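Local coordinates for proline iminopeptidase-related protein (Thermus thermophilus, PDB 2YYS), which is of uncertain function but belongs to the peptidase S33 family of alpha/beta hydrolases and may act as a peptidase, at residues 40-45 with 256-261; 124-129 with 227-232; 212-217 with 237-242; 222-227 with 270-275; 248-253 with 263-268. All coordinates share one frame; numbering follows the deposited sequence.

Contact 1. Residues 40-45 with 256-261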
# COMPACT_ATOMS: atom_id res chain seq x y z
N TYR A 40 -10.59 2.52 1.56
CA TYR A 40 -11.47 3.54 2.14
C TYR A 40 -10.69 4.64 2.88
O TYR A 40 -10.82 5.83 2.58
CB TYR A 40 -12.53 2.92 3.05
CG TYR A 40 -13.44 3.96 3.67
CD1 TYR A 40 -14.58 4.41 2.99
CD2 TYR A 40 -13.14 4.53 4.90
CE1 TYR A 40 -15.41 5.38 3.55
CE2 TYR A 40 -13.96 5.49 5.47
CZ TYR A 40 -15.08 5.92 4.79
OH TYR A 40 -15.88 6.88 5.37
N VAL A 41 -9.88 4.25 3.85
CA VAL A 41 -9.13 5.21 4.66
C VAL A 41 -8.11 5.95 3.79
O VAL A 41 -7.90 7.17 3.91
CB VAL A 41 -8.44 4.52 5.85
CG1 VAL A 41 -7.32 5.37 6.44
CG2 VAL A 41 -9.47 4.20 6.91
N LEU A 42 -7.51 5.19 2.89
CA LEU A 42 -6.50 5.72 1.99
C LEU A 42 -7.09 6.82 1.11
O LEU A 42 -6.50 7.89 0.98
CB LEU A 42 -5.94 4.57 1.16
CG LEU A 42 -4.65 4.80 0.41
CD1 LEU A 42 -3.56 5.38 1.28
CD2 LEU A 42 -4.21 3.45 -0.19
N ARG A 43 -8.27 6.60 0.56
CA ARG A 43 -8.92 7.65 -0.22
C ARG A 43 -9.20 8.90 0.61
O ARG A 43 -8.97 10.02 0.15
CB ARG A 43 -10.23 7.16 -0.84
CG ARG A 43 -11.05 8.31 -1.39
CD ARG A 43 -12.22 7.92 -2.26
NE ARG A 43 -12.93 9.13 -2.71
CZ ARG A 43 -14.04 9.14 -3.44
NH1 ARG A 43 -14.57 8.00 -3.85
NH2 ARG A 43 -14.60 10.29 -3.77
N GLU A 44 -9.72 8.73 1.83
CA GLU A 44 -10.04 9.86 2.68
C GLU A 44 -8.79 10.69 2.98
O GLU A 44 -8.86 11.90 3.10
CB GLU A 44 -10.71 9.41 3.98
CG GLU A 44 -12.05 8.68 3.81
CD GLU A 44 -13.16 9.55 3.21
OE1 GLU A 44 -13.20 10.77 3.46
OE2 GLU A 44 -14.01 9.00 2.47
N GLY A 45 -7.63 10.04 3.09
CA GLY A 45 -6.38 10.73 3.35
C GLY A 45 -5.72 11.40 2.15
O GLY A 45 -5.02 12.40 2.32
N TYR A 256 -0.24 5.54 9.17
CA TYR A 256 -1.19 6.46 8.56
C TYR A 256 -0.66 7.86 8.74
O TYR A 256 -1.14 8.66 9.52
CB TYR A 256 -2.59 6.25 9.12
CG TYR A 256 -3.06 4.86 8.81
CD1 TYR A 256 -3.69 4.57 7.61
CD2 TYR A 256 -2.79 3.82 9.67
CE1 TYR A 256 -4.08 3.26 7.31
CE2 TYR A 256 -3.16 2.54 9.38
CZ TYR A 256 -3.81 2.25 8.21
OH TYR A 256 -4.16 0.95 7.97
N LEU A 257 0.37 8.15 7.96
CA LEU A 257 1.20 9.30 8.24
C LEU A 257 0.48 10.63 7.99
O LEU A 257 0.81 11.64 8.62
CB LEU A 257 2.56 9.17 7.53
CG LEU A 257 2.68 9.19 6.01
CD1 LEU A 257 4.13 9.28 5.59
CD2 LEU A 257 2.07 7.94 5.39
N TRP A 258 -0.53 10.62 7.12
CA TRP A 258 -1.32 11.81 6.83
C TRP A 258 -2.26 12.19 7.99
O TRP A 258 -2.67 13.33 8.10
CB TRP A 258 -2.11 11.63 5.51
CG TRP A 258 -2.94 10.40 5.49
CD1 TRP A 258 -4.22 10.28 5.95
CD2 TRP A 258 -2.56 9.10 5.02
NE1 TRP A 258 -4.65 8.98 5.79
CE2 TRP A 258 -3.66 8.24 5.22
CE3 TRP A 258 -1.41 8.57 4.44
CZ2 TRP A 258 -3.63 6.89 4.87
CZ3 TRP A 258 -1.37 7.22 4.10
CH2 TRP A 258 -2.47 6.40 4.32
N ILE A 259 -2.62 11.21 8.82
CA ILE A 259 -3.41 11.44 10.02
C ILE A 259 -2.55 12.05 11.14
O ILE A 259 -2.97 13.00 11.81
CB ILE A 259 -4.03 10.12 10.51
CG1 ILE A 259 -5.08 9.61 9.50
CG2 ILE A 259 -4.65 10.27 11.90
CD1 ILE A 259 -5.74 8.30 9.93
N ASP A 260 -1.38 11.47 11.36
CA ASP A 260 -0.48 11.89 12.43
C ASP A 260 0.15 13.25 12.14
O ASP A 260 0.40 14.01 13.06
CB ASP A 260 0.64 10.87 12.63
CG ASP A 260 0.17 9.57 13.21
OD1 ASP A 260 -0.68 9.58 14.14
OD2 ASP A 260 0.59 8.46 12.81
N ALA A 261 0.40 13.56 10.87
CA ALA A 261 1.16 14.75 10.50
C ALA A 261 0.62 15.38 9.21
O ALA A 261 1.31 15.40 8.19
CB ALA A 261 2.63 14.40 10.37
O HOH W 1 -7.43 8.77 6.26

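Contact 2. Residues 124-129 with 227-232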
# COMPACT_ATOMS: atom_id res chain seq x y z
N LEU A 124 5.38 5.56 -3.21
CA LEU A 124 5.27 4.50 -2.22
C LEU A 124 5.16 5.11 -0.82
O LEU A 124 6.11 5.72 -0.31
CB LEU A 124 6.50 3.60 -2.29
CG LEU A 124 6.96 3.15 -3.69
CD1 LEU A 124 8.21 2.24 -3.60
CD2 LEU A 124 5.85 2.42 -4.41
N LEU A 125 3.99 4.96 -0.22
CA LEU A 125 3.76 5.40 1.14
C LEU A 125 3.98 4.24 2.08
O LEU A 125 3.33 3.20 1.95
CB LEU A 125 2.33 5.92 1.30
CG LEU A 125 1.85 6.92 0.24
CD1 LEU A 125 0.38 7.21 0.44
CD2 LEU A 125 2.65 8.20 0.29
N ALA A 126 4.86 4.42 3.06
CA ALA A 126 5.07 3.41 4.08
C ALA A 126 5.24 2.01 3.47
O ALA A 126 4.53 1.07 3.82
CB ALA A 126 3.90 3.41 5.03
N PRO A 127 6.19 1.87 2.56
CA PRO A 127 6.34 0.61 1.84
C PRO A 127 6.70 -0.55 2.76
O PRO A 127 7.49 -0.38 3.70
CB PRO A 127 7.48 0.90 0.86
CG PRO A 127 8.29 1.96 1.59
CD PRO A 127 7.25 2.84 2.21
N TRP A 128 6.09 -1.71 2.49
CA TRP A 128 6.47 -2.99 3.08
C TRP A 128 7.07 -3.83 1.95
O TRP A 128 6.39 -4.11 0.96
CB TRP A 128 5.27 -3.76 3.65
CG TRP A 128 4.57 -3.15 4.83
CD1 TRP A 128 4.82 -1.94 5.40
CD2 TRP A 128 3.49 -3.73 5.58
NE1 TRP A 128 3.96 -1.73 6.45
CE2 TRP A 128 3.13 -2.81 6.58
CE3 TRP A 128 2.78 -4.93 5.49
CZ2 TRP A 128 2.11 -3.05 7.49
CZ3 TRP A 128 1.77 -5.18 6.40
CH2 TRP A 128 1.44 -4.24 7.39
N VAL A 129 8.32 -4.23 2.10
CA VAL A 129 8.95 -5.11 1.13
C VAL A 129 9.63 -6.34 1.73
O VAL A 129 9.83 -7.32 1.04
CB VAL A 129 9.98 -4.36 0.27
CG1 VAL A 129 9.33 -3.20 -0.48
CG2 VAL A 129 11.13 -3.87 1.11
N GLU A 227 8.54 8.54 10.44
CA GLU A 227 9.68 8.18 11.29
C GLU A 227 9.34 7.15 12.36
O GLU A 227 10.20 6.35 12.76
CB GLU A 227 10.18 9.44 11.97
CG GLU A 227 11.40 9.28 12.84
CD GLU A 227 11.66 10.58 13.58
OE1 GLU A 227 10.83 10.91 14.50
OE2 GLU A 227 12.63 11.27 13.17
N ARG A 228 8.11 7.22 12.85
CA ARG A 228 7.62 6.32 13.90
C ARG A 228 6.70 5.20 13.41
O ARG A 228 5.98 4.59 14.20
CB ARG A 228 6.97 7.16 15.00
CG ARG A 228 8.01 8.09 15.66
CD ARG A 228 7.51 8.88 16.87
NE ARG A 228 7.10 8.02 17.98
CZ ARG A 228 6.56 8.47 19.12
NH1 ARG A 228 6.37 9.77 19.31
NH2 ARG A 228 6.20 7.61 20.07
N ASP A 229 6.75 4.92 12.12
CA ASP A 229 6.05 3.78 11.54
C ASP A 229 6.95 2.56 11.71
O ASP A 229 7.85 2.32 10.90
CB ASP A 229 5.76 4.05 10.07
CG ASP A 229 4.97 2.94 9.40
OD1 ASP A 229 4.68 1.92 10.05
OD2 ASP A 229 4.62 3.01 8.20
N GLY A 230 6.73 1.82 12.79
CA GLY A 230 7.49 0.62 13.07
C GLY A 230 7.24 -0.56 12.12
O GLY A 230 7.92 -1.57 12.26
N THR A 231 6.29 -0.43 11.19
CA THR A 231 6.08 -1.43 10.14
C THR A 231 6.85 -1.16 8.86
O THR A 231 6.87 -2.01 7.97
CB THR A 231 4.59 -1.58 9.76
OG1 THR A 231 4.13 -0.42 9.04
CG2 THR A 231 3.70 -1.67 10.98
N SER A 232 7.48 0.01 8.75
CA SER A 232 8.14 0.43 7.51
C SER A 232 9.52 1.07 7.71
O SER A 232 10.41 0.82 6.92
CB SER A 232 7.25 1.44 6.76
OG SER A 232 7.76 1.72 5.47
O HOH W 2 10.19 -0.76 4.52

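Contact 3. Residues 212-217 with 237-242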
# COMPACT_ATOMS: atom_id res chain seq x y z
N PRO A 212 15.91 -7.97 -2.77
CA PRO A 212 16.89 -8.21 -3.85
C PRO A 212 16.41 -7.78 -5.24
O PRO A 212 17.22 -7.57 -6.12
CB PRO A 212 17.13 -9.73 -3.82
CG PRO A 212 16.57 -10.20 -2.53
CD PRO A 212 15.47 -9.24 -2.16
N TYR A 213 15.10 -7.63 -5.41
CA TYR A 213 14.52 -7.26 -6.70
C TYR A 213 14.47 -5.75 -6.89
O TYR A 213 14.18 -5.27 -7.98
CB TYR A 213 13.14 -7.93 -6.86
CG TYR A 213 13.22 -9.43 -6.57
CD1 TYR A 213 13.97 -10.28 -7.40
CD2 TYR A 213 12.61 -9.99 -5.45
CE1 TYR A 213 14.07 -11.66 -7.12
CE2 TYR A 213 12.71 -11.37 -5.17
CZ TYR A 213 13.45 -12.20 -6.01
OH TYR A 213 13.56 -13.55 -5.75
N LEU A 214 14.82 -5.00 -5.84
CA LEU A 214 14.92 -3.55 -5.92
C LEU A 214 16.22 -3.10 -6.61
O LEU A 214 17.32 -3.34 -6.11
CB LEU A 214 14.89 -2.93 -4.53
CG LEU A 214 13.72 -3.30 -3.62
CD1 LEU A 214 14.00 -2.75 -2.22
CD2 LEU A 214 12.41 -2.75 -4.18
N THR A 215 16.08 -2.45 -7.76
CA THR A 215 17.22 -1.87 -8.47
C THR A 215 16.85 -0.47 -8.96
O THR A 215 15.67 -0.11 -8.94
CB THR A 215 17.61 -2.75 -9.68
OG1 THR A 215 16.52 -2.82 -10.59
CG2 THR A 215 17.86 -4.21 -9.28
N PRO A 216 17.83 0.33 -9.38
CA PRO A 216 17.56 1.71 -9.77
C PRO A 216 16.48 1.84 -10.84
O PRO A 216 16.49 1.15 -11.85
CB PRO A 216 18.93 2.21 -10.25
CG PRO A 216 19.89 1.41 -9.42
CD PRO A 216 19.27 0.03 -9.43
N GLU A 217 15.53 2.71 -10.56
CA GLU A 217 14.39 2.92 -11.43
C GLU A 217 14.53 4.26 -12.14
O GLU A 217 14.63 5.32 -11.51
CB GLU A 217 13.08 2.89 -10.62
CG GLU A 217 11.82 3.18 -11.43
CD GLU A 217 11.70 2.29 -12.64
OE1 GLU A 217 11.58 1.07 -12.47
OE2 GLU A 217 11.75 2.80 -13.78
N GLU A 237 14.49 3.18 4.26
CA GLU A 237 15.76 3.74 3.79
C GLU A 237 16.44 2.82 2.77
O GLU A 237 17.00 3.30 1.80
CB GLU A 237 16.75 3.98 4.94
CG GLU A 237 16.28 4.96 6.01
CD GLU A 237 16.54 6.41 5.65
OE1 GLU A 237 16.90 6.68 4.48
OE2 GLU A 237 16.36 7.28 6.54
N GLU A 238 16.44 1.51 3.05
CA GLU A 238 16.96 0.50 2.12
C GLU A 238 16.20 0.53 0.80
O GLU A 238 16.82 0.48 -0.27
CB GLU A 238 16.89 -0.93 2.71
CG GLU A 238 17.89 -1.26 3.82
CD GLU A 238 19.34 -1.19 3.35
OE1 GLU A 238 19.61 -1.31 2.14
OE2 GLU A 238 20.22 -1.00 4.21
N VAL A 239 14.88 0.63 0.87
CA VAL A 239 14.04 0.68 -0.33
C VAL A 239 14.44 1.86 -1.19
O VAL A 239 14.65 1.72 -2.39
CB VAL A 239 12.54 0.78 0.02
CG1 VAL A 239 11.70 1.01 -1.21
CG2 VAL A 239 12.08 -0.48 0.72
N ALA A 240 14.53 3.02 -0.56
CA ALA A 240 14.82 4.24 -1.30
C ALA A 240 16.22 4.20 -1.90
O ALA A 240 16.42 4.62 -3.03
CB ALA A 240 14.68 5.44 -0.40
N SER A 241 17.18 3.68 -1.16
CA SER A 241 18.57 3.72 -1.63
C SER A 241 18.79 2.72 -2.79
O SER A 241 19.47 3.03 -3.76
CB SER A 241 19.55 3.55 -0.46
OG SER A 241 20.04 2.24 -0.39
N ARG A 242 18.16 1.56 -2.73
CA ARG A 242 18.26 0.57 -3.81
C ARG A 242 17.54 1.02 -5.10
O ARG A 242 18.03 0.78 -6.20
CB ARG A 242 17.76 -0.80 -3.33
CG ARG A 242 18.66 -1.40 -2.28
CD ARG A 242 17.99 -2.37 -1.34
NE ARG A 242 18.94 -2.80 -0.33
CZ ARG A 242 19.89 -3.72 -0.51
NH1 ARG A 242 20.00 -4.37 -1.66
NH2 ARG A 242 20.73 -4.01 0.47
O HOH W 3 18.25 -4.75 -3.81

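Contact 4. Residues 222-227 with 270-275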
# COMPACT_ATOMS: atom_id res chain seq x y z
N TYR A 222 9.03 7.92 -5.61
CA TYR A 222 9.22 8.65 -4.36
C TYR A 222 8.80 7.76 -3.20
O TYR A 222 7.83 7.01 -3.31
CB TYR A 222 8.35 9.91 -4.34
CG TYR A 222 9.09 11.23 -4.28
CD1 TYR A 222 9.79 11.69 -5.39
CD2 TYR A 222 9.07 12.02 -3.12
CE1 TYR A 222 10.47 12.90 -5.36
CE2 TYR A 222 9.75 13.26 -3.07
CZ TYR A 222 10.46 13.69 -4.20
OH TYR A 222 11.14 14.90 -4.21
N VAL A 223 9.51 7.86 -2.09
CA VAL A 223 9.18 7.16 -0.88
C VAL A 223 8.85 8.19 0.20
O VAL A 223 9.63 9.09 0.46
CB VAL A 223 10.33 6.25 -0.40
CG1 VAL A 223 9.97 5.60 0.92
CG2 VAL A 223 10.66 5.19 -1.46
N LEU A 224 7.67 8.04 0.79
CA LEU A 224 7.21 8.84 1.92
C LEU A 224 6.89 7.90 3.05
O LEU A 224 6.16 6.93 2.86
CB LEU A 224 5.93 9.60 1.58
CG LEU A 224 5.98 10.98 0.94
CD1 LEU A 224 6.68 10.93 -0.38
CD2 LEU A 224 4.56 11.51 0.77
N VAL A 225 7.42 8.18 4.23
CA VAL A 225 7.25 7.28 5.36
C VAL A 225 7.30 8.04 6.68
O VAL A 225 7.93 9.08 6.79
CB VAL A 225 8.33 6.17 5.31
CG1 VAL A 225 9.72 6.75 5.52
CG2 VAL A 225 8.04 5.05 6.31
N GLY A 226 6.63 7.50 7.69
CA GLY A 226 6.64 8.12 9.01
C GLY A 226 7.85 7.63 9.78
O GLY A 226 8.15 6.45 9.78
N GLU A 227 8.54 8.54 10.44
CA GLU A 227 9.68 8.18 11.29
C GLU A 227 9.34 7.15 12.36
O GLU A 227 10.20 6.35 12.76
CB GLU A 227 10.18 9.44 11.97
CG GLU A 227 11.40 9.28 12.84
CD GLU A 227 11.66 10.58 13.58
OE1 GLU A 227 10.83 10.91 14.50
OE2 GLU A 227 12.63 11.27 13.17
N LYS A 270 2.69 16.67 -2.03
CA LYS A 270 2.62 17.61 -3.15
C LYS A 270 3.94 17.66 -3.90
O LYS A 270 3.96 17.75 -5.12
CB LYS A 270 2.24 19.02 -2.68
CG LYS A 270 0.74 19.19 -2.40
CD LYS A 270 0.42 20.62 -1.94
CE LYS A 270 -0.86 21.16 -2.56
NZ LYS A 270 -1.24 22.48 -1.96
N GLU A 271 5.05 17.60 -3.18
CA GLU A 271 6.36 17.54 -3.81
C GLU A 271 6.48 16.24 -4.63
O GLU A 271 6.92 16.27 -5.78
CB GLU A 271 7.46 17.63 -2.74
CG GLU A 271 8.88 17.38 -3.23
CD GLU A 271 9.93 17.47 -2.13
OE1 GLU A 271 9.71 16.95 -1.01
OE2 GLU A 271 10.99 18.08 -2.39
N ALA A 272 6.08 15.11 -4.05
CA ALA A 272 6.13 13.81 -4.73
C ALA A 272 5.29 13.80 -6.02
O ALA A 272 5.73 13.31 -7.05
CB ALA A 272 5.67 12.69 -3.80
N LEU A 273 4.07 14.35 -5.95
CA LEU A 273 3.19 14.41 -7.11
C LEU A 273 3.80 15.25 -8.23
O LEU A 273 3.75 14.85 -9.38
CB LEU A 273 1.83 14.99 -6.75
CG LEU A 273 0.94 14.11 -5.88
CD1 LEU A 273 -0.17 14.98 -5.33
CD2 LEU A 273 0.37 12.93 -6.67
N ALA A 274 4.34 16.41 -7.88
CA ALA A 274 4.98 17.30 -8.85
C ALA A 274 6.17 16.62 -9.53
O ALA A 274 6.38 16.80 -10.72
CB ALA A 274 5.43 18.61 -8.17
N ALA A 275 6.90 15.80 -8.78
CA ALA A 275 8.06 15.08 -9.31
C ALA A 275 7.71 13.94 -10.27
O ALA A 275 8.60 13.36 -10.89
CB ALA A 275 8.91 14.53 -8.17

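Contact 5. Residues 248-253 with 263-268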
# COMPACT_ATOMS: atom_id res chain seq x y z
N ARG A 248 11.29 10.92 1.95
CA ARG A 248 10.92 11.93 2.94
C ARG A 248 10.39 11.19 4.15
O ARG A 248 9.45 10.40 4.04
CB ARG A 248 9.85 12.87 2.39
CG ARG A 248 10.26 13.66 1.15
CD ARG A 248 11.37 14.67 1.39
NE ARG A 248 11.83 15.29 0.14
CZ ARG A 248 12.94 14.96 -0.54
NH1 ARG A 248 13.74 13.97 -0.14
NH2 ARG A 248 13.23 15.62 -1.65
N VAL A 249 11.01 11.44 5.29
CA VAL A 249 10.68 10.83 6.57
C VAL A 249 10.00 11.89 7.44
O VAL A 249 10.62 12.88 7.79
CB VAL A 249 11.95 10.29 7.26
CG1 VAL A 249 11.61 9.53 8.51
CG2 VAL A 249 12.75 9.40 6.30
N LEU A 250 8.73 11.70 7.77
CA LEU A 250 7.97 12.70 8.51
C LEU A 250 8.13 12.45 9.99
O LEU A 250 7.80 11.38 10.47
CB LEU A 250 6.47 12.66 8.14
CG LEU A 250 6.11 12.72 6.65
CD1 LEU A 250 4.62 12.98 6.46
CD2 LEU A 250 6.92 13.78 5.93
N PRO A 251 8.63 13.45 10.73
CA PRO A 251 8.75 13.31 12.19
C PRO A 251 7.41 13.02 12.83
O PRO A 251 6.37 13.49 12.35
CB PRO A 251 9.24 14.70 12.66
CG PRO A 251 9.70 15.43 11.45
CD PRO A 251 9.09 14.76 10.24
N GLU A 252 7.43 12.21 13.89
CA GLU A 252 6.26 11.97 14.73
C GLU A 252 5.08 11.35 13.99
O GLU A 252 3.93 11.53 14.41
CB GLU A 252 5.81 13.28 15.41
CG GLU A 252 6.89 13.98 16.23
CD GLU A 252 7.49 13.09 17.31
OE1 GLU A 252 6.77 12.21 17.83
OE2 GLU A 252 8.68 13.26 17.64
N ALA A 253 5.34 10.64 12.90
CA ALA A 253 4.25 10.06 12.11
C ALA A 253 4.43 8.56 12.05
O ALA A 253 5.55 8.04 12.03
CB ALA A 253 4.23 10.66 10.73
N GLU A 263 0.04 18.38 7.96
CA GLU A 263 0.79 19.48 7.35
C GLU A 263 2.09 19.03 6.68
O GLU A 263 2.36 19.36 5.53
CB GLU A 263 1.05 20.58 8.40
CG GLU A 263 2.01 20.23 9.57
CD GLU A 263 1.56 19.06 10.48
OE1 GLU A 263 0.47 19.15 11.10
OE2 GLU A 263 2.33 18.06 10.59
N ALA A 264 2.90 18.25 7.40
CA ALA A 264 4.14 17.75 6.85
C ALA A 264 3.83 16.82 5.66
O ALA A 264 4.56 16.82 4.68
CB ALA A 264 4.94 17.01 7.90
N PHE A 265 2.72 16.07 5.74
CA PHE A 265 2.37 15.13 4.69
C PHE A 265 1.97 15.88 3.43
O PHE A 265 2.39 15.52 2.33
CB PHE A 265 1.23 14.20 5.09
CG PHE A 265 0.85 13.23 4.00
CD1 PHE A 265 1.56 12.06 3.82
CD2 PHE A 265 -0.18 13.53 3.12
CE1 PHE A 265 1.23 11.19 2.81
CE2 PHE A 265 -0.53 12.65 2.11
CZ PHE A 265 0.19 11.48 1.95
N GLU A 266 1.17 16.92 3.59
CA GLU A 266 0.71 17.72 2.47
C GLU A 266 1.90 18.24 1.68
O GLU A 266 1.93 18.17 0.46
CB GLU A 266 -0.14 18.89 2.96
CG GLU A 266 -0.35 19.96 1.89
CD GLU A 266 -1.41 20.98 2.27
OE1 GLU A 266 -1.57 21.27 3.47
OE2 GLU A 266 -2.07 21.51 1.37
N GLU A 267 2.87 18.79 2.40
CA GLU A 267 4.08 19.32 1.77
C GLU A 267 4.85 18.21 1.02
O GLU A 267 5.22 18.39 -0.14
CB GLU A 267 4.96 20.00 2.83
CG GLU A 267 6.38 20.33 2.41
CD GLU A 267 7.19 20.99 3.53
OE1 GLU A 267 7.34 20.39 4.63
OE2 GLU A 267 7.67 22.12 3.31
N ALA A 268 5.09 17.08 1.68
CA ALA A 268 5.87 16.00 1.07
C ALA A 268 5.11 15.36 -0.09
O ALA A 268 5.70 15.02 -1.10
CB ALA A 268 6.25 14.96 2.10

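Contact 1. Residues 40-45 with 256-261
The W258 indole has backbone on both faces: G45 on one, with G45 CA 3.4 Å from W258 CD1, and on the opposite one Y256 CA, offset toward the rim. At its edge, in plane, sits water 1. The ring thereby bridges two short helices of the alpha/beta-hydrolase fold: helix 40-46, which follows strand 27-31, and helix 257-260, which follows strand 247-250 and has Y256 at its N-cap position. The W258 side chain takes the crowded torsion, CG between the backbone N and the carbonyl carbon (chi1 54°), which directs the indole across to helix 40-46. There the benzene half is met obliquely by L42, whose CD1 lies 3.4 Å from W258 CH2. V41, with CG1 anti to the backbone N (chi1 162°), fills the angle between the two aromatics: its CG1 is 3.9 Å from Y256 CD1 and 4.3 Å from W258 CZ2. The Y256 ring also meets H102 and Y181, and H102 stands edge-to-face with W258, so the aromatic cluster extends beyond the two helices. G45 lies so close that a beta carbon there would be 2.1 Å from W258 NE1, a clash. The buried polar link is indirect: water 1 accepts from W258 NE1 at 2.8 Å and donates to V41 O at 2.9 Å, a carbonyl that also receives the helical N-H of G45.

Contact 2. Residues 124-129 with 227-232
Two direct hydrogen bonds and one water join the segments. W128 NE1 donates to T231 OG1 at 2.9 Å, a bent bond (139° at the hydrogen) with the hydroxyl at the edge of the indole and 24° out of its plane. S232 OG, anti to its backbone N, donates to P127 O at 2.8 Å, arriving above the carbonyl plane. Water 2 gives its hydrogens to that same P127 O and to S232 O, so the P127 carbonyl is held by two donors. Beside them, A126 CB touches D229 OD2 at 3.3 Å.

The next shell fixes the T231 hydroxyl. Its OG1 takes the crowded position between backbone N and carbonyl carbon (chi1 71°) and donates onward, at 2.6 Å, to the syn lone pair of D229 OD1; W128, T231 and D229 thus form a relay of bonds. T231 N reaches the same oxygen at 3.1 Å from above the carboxylate plane, closing an Asx turn. In the alpha/beta-hydrolase fold the triad acid follows the strand equivalent to 221-226; D229, bonded through OD2 to H255 ND1, and H255 occupy the acid and histidine positions, but G103 probably stands at the usual serine position, so catalysis is not established. Three donors on one carboxylate would probably stabilise its charged form.

Farther out, the W128 ring also meets H255, and its other neighbours include F167 and M171 of helix 163-171. A glycerol, probably from the crystallisation liquor, lies about 4 Å from the W128 side chain.

Contact 3. Residues 212-217 with 237-242
L214 makes the tight side of this contact, while R242 spans from that packing out to solvent. The buried leucine, with CG anti to its carbonyl carbon (chi1 -54°), points at helix 236-243 and lays its CB 3.8 Å from R242 CB. Its CD1 branch reaches inward to the helix backbone, 3.9 Å from V239 CA, and grazes V239 CG2 at 4.2 Å. V239 in turn packs on V129, so this end of the contact runs into the protein interior. Next to it the chains meet closely without a bond: P216 N lies 3.2 Å from R242 O but, being the tertiary amide nitrogen of a proline, has no hydrogen to give.

The outer side is polar and looser. The R242 chain is extended from CG to NE, crossing L214 at about a right angle, and its guanidinium is turned at chi4 (-79°). Two partners lie at its edge, in plane. R242 NE forms a salt bridge at 3.0 Å with E238, one helical turn back, meeting the anti lone pair of E238 OE1; water 3 accepts from R242 NH1 at 2.8 Å and donates to L214 O, tying the arginine tip to the loop.

A backbone hydrogen bond between E217 and L243 continues the attachment. Helix 236-243 is the connection between the parallel neighbouring strands 221-226 and 247-250, a beta-alpha-beta crossover of the alpha/beta-hydrolase fold, here overlaid by the loop that leads into strand 221-226.

Contact 4. Residues 222-227 with 270-275
Strand 222-226 and helix 270-274 run almost antiparallel, 168° between their N-to-C directions, with their axes 9.3 Å apart. This is helix-on-sheet packing in the alpha/beta-hydrolase fold: helix 262-274, the C-terminal long helix, lies against strand 221-226, whose residues Y222 and L224 point toward it. Y222 does most of the work. Its chi1 of -117° departs from a staggered position and sets the ring against the helix so that A272 lies over one face, its CA 3.9 Å from the ring centroid and 15° off the normal, a CH-pi contact. A272 CB leans on the same ring, 3.5 Å from Y222 CD2, and the methyl of A275, three residues on, comes obliquely to within 3.6 Å of Y222 CE1. An alanine here in place of Y222 would remove the ring, and with it the CH-pi contact and the packing on A272 and A275, and would probably loosen this end of the helix from the sheet. L224 adds to the same surface: its CD1 lies at the edge of the Y222 ring, in plane, and 4.0 Å from A272 CB. E271 crosses the phenol at about a right angle, but its carboxylate is engaged by R248, through a salt bridge to R248 NE. E271 CG and E271 CD both lie 3.5 Å from Y222 OH, with no hydrogen bond between the two groups.

Contact 5. Residues 248-253 with 263-268
The forked end of L250 is set against the helix so that its two methyls divide the work, with A264 common to both. With CG anti to the carbonyl carbon (chi1 -52°), the leucine points from the strand at helix 262-274. CD1 goes to the backbone, 3.6 Å from F265 CA and 4.0 Å from A264 C, and stands at the edge of the F265 ring, near its plane, with F265 CB at 3.9 Å. CD2 turns to the flank formed by two alanines one helical turn apart, 4.1 Å from A268 CB and 4.3 Å from A264 CB. F265 holds its CG anti to the backbone N (chi1 179°), so its ring extends past the leucine to meet F269 and L224; L257 touches both L250 and F265.

Strand 248-250 and helix 263-268 lie nearly antiparallel, with axes 9.3 Å apart. They are the last strand of the alpha/beta-hydrolase sheet, outermost within the chain, and the helix that packs along it and its neighbour 221-226. A serine here in place of L250 would remove both methyls and would probably weaken the packing of the helix on this edge strand.

Two residues back along the strand R248 points to the same side, but contributes mainly its CB, 4.2 Å from A268 CB. Its chain then bends at chi2 (-66°), and its charged end belongs to the E271 pair of contact 4. Beyond L250 the chain reverses in a type II beta turn, L250 to A253, on which E252 OE1 forms a salt bridge with R228 NH1.

Contacts 4 and 5 share helix 262-274 and use adjacent parallel strands, with centres about 9 Å apart; V223 O and R248 N, 2.9 Å apart, probably form one of the bonds joining those strands. Contact 2 lies about 13 Å from each, centre to centre. It meets contact 4 through neighbouring strands, A126 N to L224 O at 2.8 Å, and contact 5 through a probable hydrogen bond, R228 N to A253 O at 2.8 Å. Contact 1 reaches contact 5 through W258 CB and F265 CD2, 3.6 Å apart. H255, at the position of the family's triad histidine, directly precedes Y256 of contact 1. Contact 3 is peripheral, touching contact 4 where A240 CB lies 4.2 Å from V223 CG2.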